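Side-chain contact in alginate lyase A1-II' (Sphingomonas sp. A1, PDB 2CWS), which probably cleaves alginate by lyase chemistry, as a polysaccharide lyase family 7 enzyme, this chain holding its alginate lyase domain: residues A[47-52]-A[221-226]. Numbering follows the deposited sequence. Where two conformers were deposited one is given.
Sequences GAMTFW and YSLSVS
At a classic beta bulge, in which Y221 and S222 both face S94 of strand 88-99, A48 packs on Y221 in the beta-sandwich of this family 7 lyase. The A48 methyl sits over one face of the Y221 ring as a CH-pi contact. A48 CB lies 4.1 Å from the centroid of the Y221 ring, 29° off the ring normal. It is offset toward Y221 CE2, which is 3.6 Å from A48 CB. Y221 CB points away from 47-52, but CG stands anti to the carbonyl carbon (chi1 -64°), and this turns the ring back across A48. The ring hydroxyl is hydrogen-bonded to D46. The other carboxylate oxygen of D46 accepts from the A48 backbone N, so one aspartate ties the tyrosine to the residue just before strand 49-54. A leucine in place of Y221 would probably leave A48 without its aromatic cover and D46 without its hydroxyl partner.

On the inner side, the second touch is lighter. M49 extends from the backbone and then bends at chi3 (58°). The bend brings M49 CE within 4.1 Å of L223 CD2. T50 turns its hydroxyl back on its own segment, with T50 OG1 donating to A48 O at 3.0 Å from above the carbonyl plane.

No hydrogen bond joins the two segments. Strand 49-54 pairs instead with the earlier part of strand 215-228, M49 with L220 and F51 with A218. The chain turns a corner at Y221, and 222-226 runs on beside strand 88-99. M49 and L223 both rest on L70 of strand 67-72, in the opposing sheet.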
ATOM      1  N   GLY A  47     -14.635  -3.682 -13.898  1.00  5.11           N
ATOM      2  CA  GLY A  47     -13.244  -3.880 -14.285  1.00  5.03           C
ATOM      3  C   GLY A  47     -12.251  -3.660 -13.159  1.00  4.50           C
ATOM      4  O   GLY A  47     -11.050  -3.907 -13.367  1.00  5.15           O
ATOM      5  N   ALA A  48     -12.687  -3.187 -12.003  1.00  4.11           N
ATOM      6  CA  ALA A  48     -11.685  -2.882 -10.967  1.00  4.14           C
ATOM      7  C   ALA A  48     -11.074  -4.128 -10.391  1.00  3.95           C
ATOM      8  O   ALA A  48     -11.735  -5.135 -10.149  1.00  4.56           O
ATOM      9  CB  ALA A  48     -12.346  -2.149  -9.785  1.00  4.63           C
ATOM     10  N   MET A  49      -9.760  -4.004 -10.093  1.00  3.94           N
ATOM     11  CA  MET A  49      -9.081  -4.988  -9.227  1.00  3.77           C
ATOM     12  C   MET A  49      -9.566  -4.685  -7.800  1.00  3.53           C
ATOM     13  O   MET A  49      -9.359  -3.572  -7.286  1.00  4.22           O
ATOM     14  CB  MET A  49      -7.590  -4.851  -9.385  1.00  4.26           C
ATOM     15  CG  MET A  49      -6.749  -5.660  -8.408  1.00  4.66           C
ATOM     16  SD  MET A  49      -5.027  -5.799  -8.874  1.00  4.82           S
ATOM     17  CE  MET A  49      -4.537  -4.084  -8.976  1.00  5.94           C
ATOM     18  N   THR A  50     -10.220  -5.672  -7.179  1.00  3.75           N
ATOM     19  CA  THR A  50     -11.003  -5.466  -5.973  1.00  3.93           C
ATOM     20  C   THR A  50     -10.419  -6.329  -4.867  1.00  3.21           C
ATOM     21  O   THR A  50     -10.240  -7.543  -5.043  1.00  4.76           O
ATOM     22  CB  THR A  50     -12.463  -5.823  -6.278  1.00  4.04           C
ATOM     23  OG1 THR A  50     -12.924  -5.070  -7.375  1.00  4.81           O
ATOM     24  CG2 THR A  50     -13.348  -5.432  -5.054  1.00  5.26           C
ATOM     25  N   PHE A  51     -10.174  -5.692  -3.727  1.00  3.56           N
ATOM     26  CA  PHE A  51      -9.531  -6.316  -2.565  1.00  3.41           C
ATOM     27  C   PHE A  51     -10.538  -6.358  -1.433  1.00  3.47           C
ATOM     28  O   PHE A  51     -11.039  -5.282  -1.013  1.00  4.33           O
ATOM     29  CB  PHE A  51      -8.345  -5.466  -2.092  1.00  3.77           C
ATOM     30  CG  PHE A  51      -7.264  -5.254  -3.147  1.00  3.51           C
ATOM     31  CD1 PHE A  51      -6.149  -6.096  -3.175  1.00  3.82           C
ATOM     32  CD2 PHE A  51      -7.359  -4.218  -4.055  1.00  3.96           C
ATOM     33  CE1 PHE A  51      -5.135  -5.863  -4.080  1.00  4.28           C
ATOM     34  CE2 PHE A  51      -6.346  -4.004  -4.981  1.00  4.40           C
ATOM     35  CZ  PHE A  51      -5.214  -4.815  -4.985  1.00  4.22           C
ATOM     36  N   TRP A  52     -10.842  -7.555  -0.923  1.00  3.69           N
ATOM     37  CA  TRP A  52     -11.779  -7.713   0.189  1.00  3.49           C
ATOM     38  C   TRP A  52     -11.051  -8.376   1.361  1.00  3.80           C
ATOM     39  O   TRP A  52     -10.314  -9.354   1.151  1.00  4.12           O
ATOM     40  CB  TRP A  52     -13.019  -8.571  -0.254  1.00  4.52           C
ATOM     41  CG  TRP A  52     -13.889  -8.840   0.953  1.00  3.91           C
ATOM     42  CD1 TRP A  52     -14.778  -7.925   1.496  1.00  4.14           C
ATOM     43  CD2 TRP A  52     -13.964  -9.994   1.800  1.00  4.21           C
ATOM     44  NE1 TRP A  52     -15.386  -8.458   2.594  1.00  4.34           N
ATOM     45  CE2 TRP A  52     -14.896  -9.755   2.807  1.00  4.28           C
ATOM     46  CE3 TRP A  52     -13.306 -11.268   1.747  1.00  5.09           C
ATOM     47  CZ2 TRP A  52     -15.229 -10.663   3.809  1.00  4.76           C
ATOM     48  CZ3 TRP A  52     -13.635 -12.183   2.742  1.00  5.88           C
ATOM     49  CH2 TRP A  52     -14.590 -11.885   3.747  1.00  5.99           C
ATOM     50  N   TYR A 221      -8.323   0.908 -10.357  1.00  4.28           N
ATOM     51  CA  TYR A 221      -8.590   0.921 -11.797  1.00  4.80           C
ATOM     52  C   TYR A 221      -7.299   1.064 -12.597  1.00  5.44           C
ATOM     53  O   TYR A 221      -7.254   0.688 -13.753  1.00  7.58           O
ATOM     54  CB  TYR A 221      -9.523   2.095 -12.178  1.00  5.82           C
ATOM     55  CG  TYR A 221     -10.893   1.937 -11.540  1.00  5.82           C
ATOM     56  CD1 TYR A 221     -11.177   2.586 -10.349  1.00  6.58           C
ATOM     57  CD2 TYR A 221     -11.857   1.123 -12.103  1.00  5.83           C
ATOM     58  CE1 TYR A 221     -12.398   2.448  -9.730  1.00  7.16           C
ATOM     59  CE2 TYR A 221     -13.086   0.987 -11.474  1.00  6.24           C
ATOM     60  CZ  TYR A 221     -13.356   1.635 -10.312  1.00  6.74           C
ATOM     61  OH  TYR A 221     -14.577   1.531  -9.671  1.00  8.49           O
ATOM     62  N   SER A 222      -6.231   1.559 -11.963  1.00  4.85           N
ATOM     63  CA  SER A 222      -4.921   1.646 -12.619  1.00  5.49           C
ATOM     64  C   SER A 222      -3.868   1.603 -11.503  1.00  4.43           C
ATOM     65  O   SER A 222      -4.156   2.041 -10.373  1.00  4.84           O
ATOM     66  CB  SER A 222      -4.802   2.902 -13.479  1.00  6.57           C
ATOM     67  OG  SER A 222      -4.979   4.041 -12.685  1.00  8.03           O
ATOM     68  N   LEU A 223      -2.679   1.097 -11.853  1.00  4.72           N
ATOM     69  CA  LEU A 223      -1.598   0.947 -10.842  1.00  4.64           C
ATOM     70  C   LEU A 223      -0.302   0.793 -11.590  1.00  4.67           C
ATOM     71  O   LEU A 223      -0.162  -0.149 -12.383  1.00  6.07           O
ATOM     72  CB  LEU A 223      -1.835  -0.305  -9.991  1.00  5.48           C
ATOM     73  CG  LEU A 223      -0.734  -0.649  -8.967  1.00  4.91           C
ATOM     74  CD1 LEU A 223      -0.564   0.439  -7.922  1.00  5.65           C
ATOM     75  CD2 LEU A 223      -1.031  -2.005  -8.335  1.00  6.15           C
ATOM     76  N   SER A 224       0.651   1.706 -11.378  1.00  4.61           N
ATOM     77  CA  SER A 224       1.920   1.625 -12.038  1.00  5.47           C
ATOM     78  C   SER A 224       3.025   2.077 -11.097  1.00  4.35           C
ATOM     79  O   SER A 224       2.813   2.870 -10.196  1.00  5.57           O
ATOM     80  CB  SER A 224       1.950   2.415 -13.363  1.00  7.83           C
ATOM     81  OG  SER A 224       1.798   3.770 -13.103  1.00  9.93           O
ATOM     82  N   VAL A 225       4.228   1.588 -11.374  1.00  5.35           N
ATOM     83  CA  VAL A 225       5.432   1.978 -10.653  1.00  4.96           C
ATOM     84  C   VAL A 225       6.522   2.295 -11.669  1.00  5.38           C
ATOM     85  O   VAL A 225       6.706   1.570 -12.622  1.00  7.11           O
ATOM     86  CB  VAL A 225       5.888   0.835  -9.729  1.00  5.81           C
ATOM     87  CG1 VAL A 225       7.229   1.161  -9.099  1.00  7.60           C
ATOM     88  CG2 VAL A 225       4.853   0.528  -8.663  1.00  7.62           C
ATOM     89  N   SER A 226       7.252   3.392 -11.387  1.00  5.21           N
ATOM     90  CA  SER A 226       8.364   3.827 -12.222  1.00  5.93           C
ATOM     91  C   SER A 226       9.547   4.150 -11.337  1.00  5.46           C
ATOM     92  O   SER A 226       9.455   4.937 -10.408  1.00  8.25           O
ATOM     93  CB  SER A 226       7.961   5.073 -13.032  0.66  8.19           C
ATOM     94  OG  SER A 226       9.045   5.608 -13.774  0.66  8.14           O
TER